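Local atomic coordinates of putative NADP oxidoreductase BF3122 (Bacteroides fragilis, PDB entry 3D1L), a protein that probably acts as an NADP-dependent oxidoreductase, pairing a Rossmann-type dinucleotide-binding domain with a helical domain related to the C-terminal domain of 6-phosphogluconate dehydrogenase. Residues S79-L84 against N108-H113; V114-V119 against T146-F151. All blocks are in the same frame, centred on the assembly; numbering follows the deposited sequence.

Contact 1 (S79-L84 against N108-H113); sequences SAFAEL and NVWEGH
Helix 78-89 of the Rossmann-type domain meets the end of a 3-10 turn, 108-110, which lies in the loop between strands 97-100 and 117-122, through an aromatic pair of F81 and W110. The two rings form an offset edge-to-face stack: their six-membered ring centroids are 5.5 Å apart and their planes are inclined at 62°. F81 supplies the edge. Its CZ comes within 3.9 Å of W110 CZ2, while F81 CE1 sits above the indole face, displaced toward the rim, at 4.0 Å from W110 CH2. With CG anti to the carbonyl carbon (chi1 -60°), the benzo ring of W110 comes to the helix although the backbones stay well apart, the closest CA pair being F81 and V109 at 9.2 Å. V109 adds a methyl group, with V109 CG2 at 4.2 Å from F81 CE1. Within the loop, H113 ND1 donates to V109 O at 3.1 Å; the acceptor lies in the imidazole plane and the donor in the carbonyl plane, although the N-H...O angle is a bent 141°. This bond ties the end of 108-113 back onto the turn. V74 of strand 71-74 touches both F81 and W110, and the ring of H100 meets the indole. No hydrogen bond joins 79-84 to 108-113, and the two ring residues are buried, so the association rests on van der Waals packing and on the weak electrostatic preference of ring C-H groups for an aromatic face.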
loop_
_atom_site.group_PDB
_atom_site.type_symbol
_atom_site.label_atom_id
_atom_site.label_comp_id
_atom_site.label_asym_id
_atom_site.label_seq_id
_atom_site.Cartn_x
_atom_site.Cartn_y
_atom_site.Cartn_z
ATOM N N SER B 79 -16.056 21.655 13.113
ATOM C CA SER B 79 -17.485 21.883 13.415
ATOM C C SER B 79 -17.914 21.568 14.860
ATOM O O SER B 79 -18.925 22.095 15.354
ATOM C CB SER B 79 -18.361 21.121 12.415
ATOM N N ALA B 80 -17.151 20.712 15.535
ATOM C CA ALA B 80 -17.400 20.414 16.944
ATOM C C ALA B 80 -16.564 21.303 17.900
ATOM O O ALA B 80 -16.952 21.524 19.049
ATOM C CB ALA B 80 -17.168 18.928 17.217
ATOM N N PHE B 81 -15.444 21.831 17.406
ATOM C CA PHE B 81 -14.571 22.704 18.191
ATOM C C PHE B 81 -15.319 23.901 18.774
ATOM O O PHE B 81 -15.545 23.921 19.964
ATOM C CB PHE B 81 -13.349 23.167 17.383
ATOM C CG PHE B 81 -12.028 22.870 18.056
ATOM C CD1 PHE B 81 -11.561 23.671 19.097
ATOM C CD2 PHE B 81 -11.255 21.767 17.649
ATOM C CE1 PHE B 81 -10.345 23.379 19.733
ATOM C CE2 PHE B 81 -10.031 21.463 18.272
ATOM C CZ PHE B 81 -9.577 22.271 19.319
ATOM N N ALA B 82 -15.709 24.882 17.949
ATOM C CA ALA B 82 -16.390 26.106 18.427
ATOM C C ALA B 82 -17.543 25.785 19.329
ATOM O O ALA B 82 -17.612 26.243 20.469
ATOM C CB ALA B 82 -16.907 26.921 17.271
ATOM N N GLU B 83 -18.459 25.010 18.755
ATOM C CA GLU B 83 -19.633 24.482 19.413
ATOM C C GLU B 83 -19.309 24.059 20.837
ATOM O O GLU B 83 -20.078 24.325 21.766
ATOM C CB GLU B 83 -20.154 23.279 18.609
ATOM C CG GLU B 83 -21.373 22.591 19.230
ATOM C CD GLU B 83 -21.840 21.336 18.488
ATOM O OE1 GLU B 83 -21.642 21.234 17.253
ATOM O OE2 GLU B 83 -22.427 20.452 19.157
ATOM N N LEU B 84 -18.148 23.426 20.997
ATOM C CA LEU B 84 -17.842 22.685 22.213
ATOM C C LEU B 84 -16.676 23.234 23.024
ATOM O O LEU B 84 -16.371 22.724 24.099
ATOM C CB LEU B 84 -17.622 21.201 21.870
ATOM C CG LEU B 84 -18.680 20.450 21.027
ATOM C CD1 LEU B 84 -18.254 18.993 20.841
ATOM C CD2 LEU B 84 -20.111 20.534 21.592
ATOM N N ASN B 108 -3.220 28.732 18.144
ATOM C CA ASN B 108 -3.882 29.954 18.640
ATOM C C ASN B 108 -5.387 29.829 18.865
ATOM O O ASN B 108 -5.985 30.716 19.456
ATOM C CB ASN B 108 -3.559 31.191 17.768
ATOM C CG ASN B 108 -4.122 31.086 16.339
ATOM O OD1 ASN B 108 -5.087 30.360 16.080
ATOM N ND2 ASN B 108 -3.514 31.817 15.409
ATOM N N VAL B 109 -5.998 28.735 18.412
ATOM C CA VAL B 109 -7.395 28.487 18.763
ATOM C C VAL B 109 -7.623 28.684 20.256
ATOM O O VAL B 109 -8.585 29.329 20.662
ATOM C CB VAL B 109 -7.909 27.092 18.310
ATOM C CG1 VAL B 109 -7.895 27.038 16.868
ATOM C CG2 VAL B 109 -7.067 25.927 18.877
ATOM N N TRP B 110 -6.713 28.154 21.068
ATOM C CA TRP B 110 -6.845 28.208 22.517
ATOM C C TRP B 110 -6.604 29.558 23.175
ATOM O O TRP B 110 -6.994 29.743 24.327
ATOM C CB TRP B 110 -5.867 27.234 23.147
ATOM C CG TRP B 110 -6.066 25.818 22.752
ATOM C CD1 TRP B 110 -5.228 25.044 21.992
ATOM C CD2 TRP B 110 -7.162 24.984 23.123
ATOM N NE1 TRP B 110 -5.743 23.776 21.868
ATOM C CE2 TRP B 110 -6.928 23.710 22.555
ATOM C CE3 TRP B 110 -8.320 25.185 23.890
ATOM C CZ2 TRP B 110 -7.812 22.642 22.723
ATOM C CZ3 TRP B 110 -9.204 24.115 24.047
ATOM C CH2 TRP B 110 -8.940 22.863 23.464
ATOM N N GLU B 111 -5.909 30.466 22.488
ATOM C CA GLU B 111 -5.411 31.664 23.154
ATOM C C GLU B 111 -6.538 32.614 23.553
ATOM O O GLU B 111 -7.455 32.880 22.769
ATOM C CB GLU B 111 -4.306 32.354 22.344
ATOM C CG GLU B 111 -4.728 33.472 21.396
ATOM C CD GLU B 111 -3.538 34.298 20.926
ATOM O OE1 GLU B 111 -2.934 34.979 21.778
ATOM O OE2 GLU B 111 -3.204 34.271 19.714
ATOM N N GLY B 112 -6.475 33.095 24.793
ATOM C CA GLY B 112 -7.563 33.887 25.353
ATOM C C GLY B 112 -8.603 33.020 26.049
ATOM O O GLY B 112 -9.360 33.514 26.888
ATOM N N HIS B 113 -8.640 31.725 25.716
ATOM C CA HIS B 113 -9.611 30.798 26.320
ATOM C C HIS B 113 -9.095 30.087 27.566
ATOM O O HIS B 113 -9.854 29.878 28.515
ATOM C CB HIS B 113 -10.119 29.791 25.282
ATOM C CG HIS B 113 -10.890 30.424 24.165
ATOM N ND1 HIS B 113 -10.440 30.443 22.862
ATOM C CD2 HIS B 113 -12.075 31.079 24.161
ATOM C CE1 HIS B 113 -11.311 31.084 22.102
ATOM N NE2 HIS B 113 -12.317 31.474 22.867
#

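Contact 2 (V114-V119 against T146-F151); sequences VPHYGV and TEDAAF
D148 OD2 is gripped by H116 ND1, which donates at 2.9 Å, by S145 OG through a second hydrogen bond, and by S144 OG through a weak one. The His-carboxylate hydrogen bond is nearly straight, with an N-H...O angle of 164°, and OD2 lies in the imidazole plane, accepting the N-H through its syn lone pair. Ring and carboxylate are nonetheless turned 72° against each other, so the carboxylate stands across the imidazole edge instead of lying coplanar with it. D148 OD1 remains 3.4 Å from H116 ND1. In both residues CG is anti to the carbonyl carbon, beside the backbone N; this brings ring and carboxylate together over a CA separation of 7.0 Å. The bond joins the approach to strand 117-122 to the first turn of helix 146-157, which packs on the sheet as the helix of a beta-alpha-beta crossover between parallel strands 139-143 and 163-165; D148 also touches L97 and A143. S144 OG is hydrogen-bonded to Y117 N as well. D148 is buried and H116 partly so. The nearby carboxylate would probably polarise the imidazole and favour a form carrying a proton on ND1, while the bonds from H116 and S145, with a weak one to S144, would be expected to stabilise a negative charge on the buried carboxylate.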
loop_
_atom_site.group_PDB
_atom_site.type_symbol
_atom_site.label_atom_id
_atom_site.label_comp_id
_atom_site.label_asym_id
_atom_site.label_seq_id
_atom_site.Cartn_x
_atom_site.Cartn_y
_atom_site.Cartn_z
ATOM N N VAL B 114 -7.822 29.699 27.557
ATOM C CA VAL B 114 -7.192 29.037 28.709
ATOM C C VAL B 114 -5.762 29.497 28.919
ATOM O O VAL B 114 -5.079 29.882 27.971
ATOM C CB VAL B 114 -7.180 27.476 28.593
ATOM C CG1 VAL B 114 -8.546 26.892 28.960
ATOM C CG2 VAL B 114 -6.716 27.022 27.226
ATOM N N PRO B 115 -5.311 29.506 30.174
ATOM C CA PRO B 115 -3.927 29.907 30.410
ATOM C C PRO B 115 -2.840 28.940 29.905
ATOM O O PRO B 115 -1.751 29.398 29.630
ATOM C CB PRO B 115 -3.852 30.069 31.933
ATOM C CG PRO B 115 -5.016 29.288 32.467
ATOM C CD PRO B 115 -6.068 29.285 31.428
ATOM N N HIS B 116 -3.114 27.634 29.830
ATOM C CA HIS B 116 -2.109 26.669 29.398
ATOM C C HIS B 116 -2.714 25.807 28.280
ATOM O O HIS B 116 -3.821 25.235 28.418
ATOM C CB HIS B 116 -1.584 25.825 30.567
ATOM C CG HIS B 116 -1.117 26.640 31.733
ATOM N ND1 HIS B 116 0.190 27.060 31.874
ATOM C CD2 HIS B 116 -1.797 27.167 32.786
ATOM C CE1 HIS B 116 0.299 27.787 32.974
ATOM N NE2 HIS B 116 -0.888 27.856 33.550
ATOM N N TYR B 117 -1.990 25.743 27.162
ATOM C CA TYR B 117 -2.526 25.142 25.950
ATOM C C TYR B 117 -1.386 24.803 24.986
ATOM O O TYR B 117 -0.256 25.262 25.176
ATOM C CB TYR B 117 -3.553 26.063 25.297
ATOM C CG TYR B 117 -3.025 27.411 24.869
ATOM C CD1 TYR B 117 -2.389 27.571 23.635
ATOM C CD2 TYR B 117 -3.191 28.533 25.680
ATOM C CE1 TYR B 117 -1.897 28.809 23.231
ATOM C CE2 TYR B 117 -2.720 29.796 25.285
ATOM C CZ TYR B 117 -2.071 29.919 24.062
ATOM O OH TYR B 117 -1.597 31.143 23.652
ATOM N N GLY B 118 -1.682 24.013 23.965
ATOM C CA GLY B 118 -0.647 23.539 23.060
ATOM C C GLY B 118 -1.181 22.586 22.027
ATOM O O GLY B 118 -2.387 22.386 21.921
ATOM N N VAL B 119 -0.268 22.026 21.237
ATOM C CA VAL B 119 -0.598 21.079 20.189
ATOM C C VAL B 119 0.262 19.862 20.465
ATOM O O VAL B 119 1.439 19.988 20.763
ATOM C CB VAL B 119 -0.292 21.659 18.785
ATOM C CG1 VAL B 119 -0.581 20.633 17.680
ATOM C CG2 VAL B 119 -1.094 22.922 18.553
ATOM N N THR B 146 7.356 27.498 27.530
ATOM C CA THR B 146 8.458 26.539 27.514
ATOM C C THR B 146 8.233 25.410 28.525
ATOM O O THR B 146 8.569 24.257 28.266
ATOM C CB THR B 146 9.834 27.252 27.796
ATOM O OG1 THR B 146 9.667 28.675 27.757
ATOM C CG2 THR B 146 10.868 26.872 26.769
ATOM N N GLU B 147 7.659 25.750 29.674
ATOM C CA GLU B 147 7.407 24.794 30.731
ATOM C C GLU B 147 6.261 23.836 30.337
ATOM O O GLU B 147 6.311 22.644 30.649
ATOM C CB GLU B 147 7.063 25.534 32.030
ATOM C CG GLU B 147 8.158 26.549 32.512
ATOM C CD GLU B 147 8.299 27.795 31.607
ATOM O OE1 GLU B 147 7.296 28.517 31.410
ATOM O OE2 GLU B 147 9.421 28.053 31.089
ATOM N N ASP B 148 5.236 24.360 29.665
ATOM C CA ASP B 148 4.171 23.502 29.127
ATOM C C ASP B 148 4.698 22.609 27.990
ATOM O O ASP B 148 4.340 21.429 27.906
ATOM C CB ASP B 148 2.969 24.332 28.655
ATOM C CG ASP B 148 2.179 24.967 29.820
ATOM O OD1 ASP B 148 1.749 24.220 30.737
ATOM O OD2 ASP B 148 1.967 26.210 29.796
ATOM N N ALA B 149 5.550 23.170 27.124
ATOM C CA ALA B 149 6.192 22.389 26.055
ATOM C C ALA B 149 7.101 21.287 26.604
ATOM O O ALA B 149 7.090 20.176 26.064
ATOM C CB ALA B 149 6.959 23.289 25.068
ATOM N N ALA B 150 7.883 21.586 27.651
ATOM C CA ALA B 150 8.722 20.573 28.298
ATOM C C ALA B 150 7.896 19.433 28.887
ATOM O O ALA B 150 8.262 18.258 28.771
ATOM C CB ALA B 150 9.631 21.203 29.393
ATOM N N PHE B 151 6.788 19.789 29.517
ATOM C CA PHE B 151 5.816 18.825 30.016
ATOM C C PHE B 151 5.234 17.908 28.924
ATOM O O PHE B 151 5.228 16.686 29.083
ATOM C CB PHE B 151 4.683 19.573 30.714
ATOM C CG PHE B 151 3.672 18.680 31.332
ATOM C CD1 PHE B 151 3.987 17.934 32.465
ATOM C CD2 PHE B 151 2.399 18.589 30.807
ATOM C CE1 PHE B 151 3.039 17.084 33.053
ATOM C CE2 PHE B 151 1.452 17.749 31.390
ATOM C CZ PHE B 151 1.790 16.994 32.518
#

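Contacts 1 and 2 lie in series along the chain, with centres about 16 Å apart, and both pack elements against the same mixed sheet. Contact 1 is buried and aromatic, and uses helix 78-89; contact 2 is partly buried and polar, and uses helix 146-157. The connection running from 108-113 into 114-119 joins them directly: W110 CB packs at 3.3 Å from Y117 CG, and E111 CB lies 3.2 Å from Y117 OH. The consecutive residues H116 and Y117 diverge: the CB of Y117 is directed away from 146-151 and that of H116 toward it, so Y117 packs on W110 and E111 of contact 1, whereas H116 makes the hydrogen bond of contact 2.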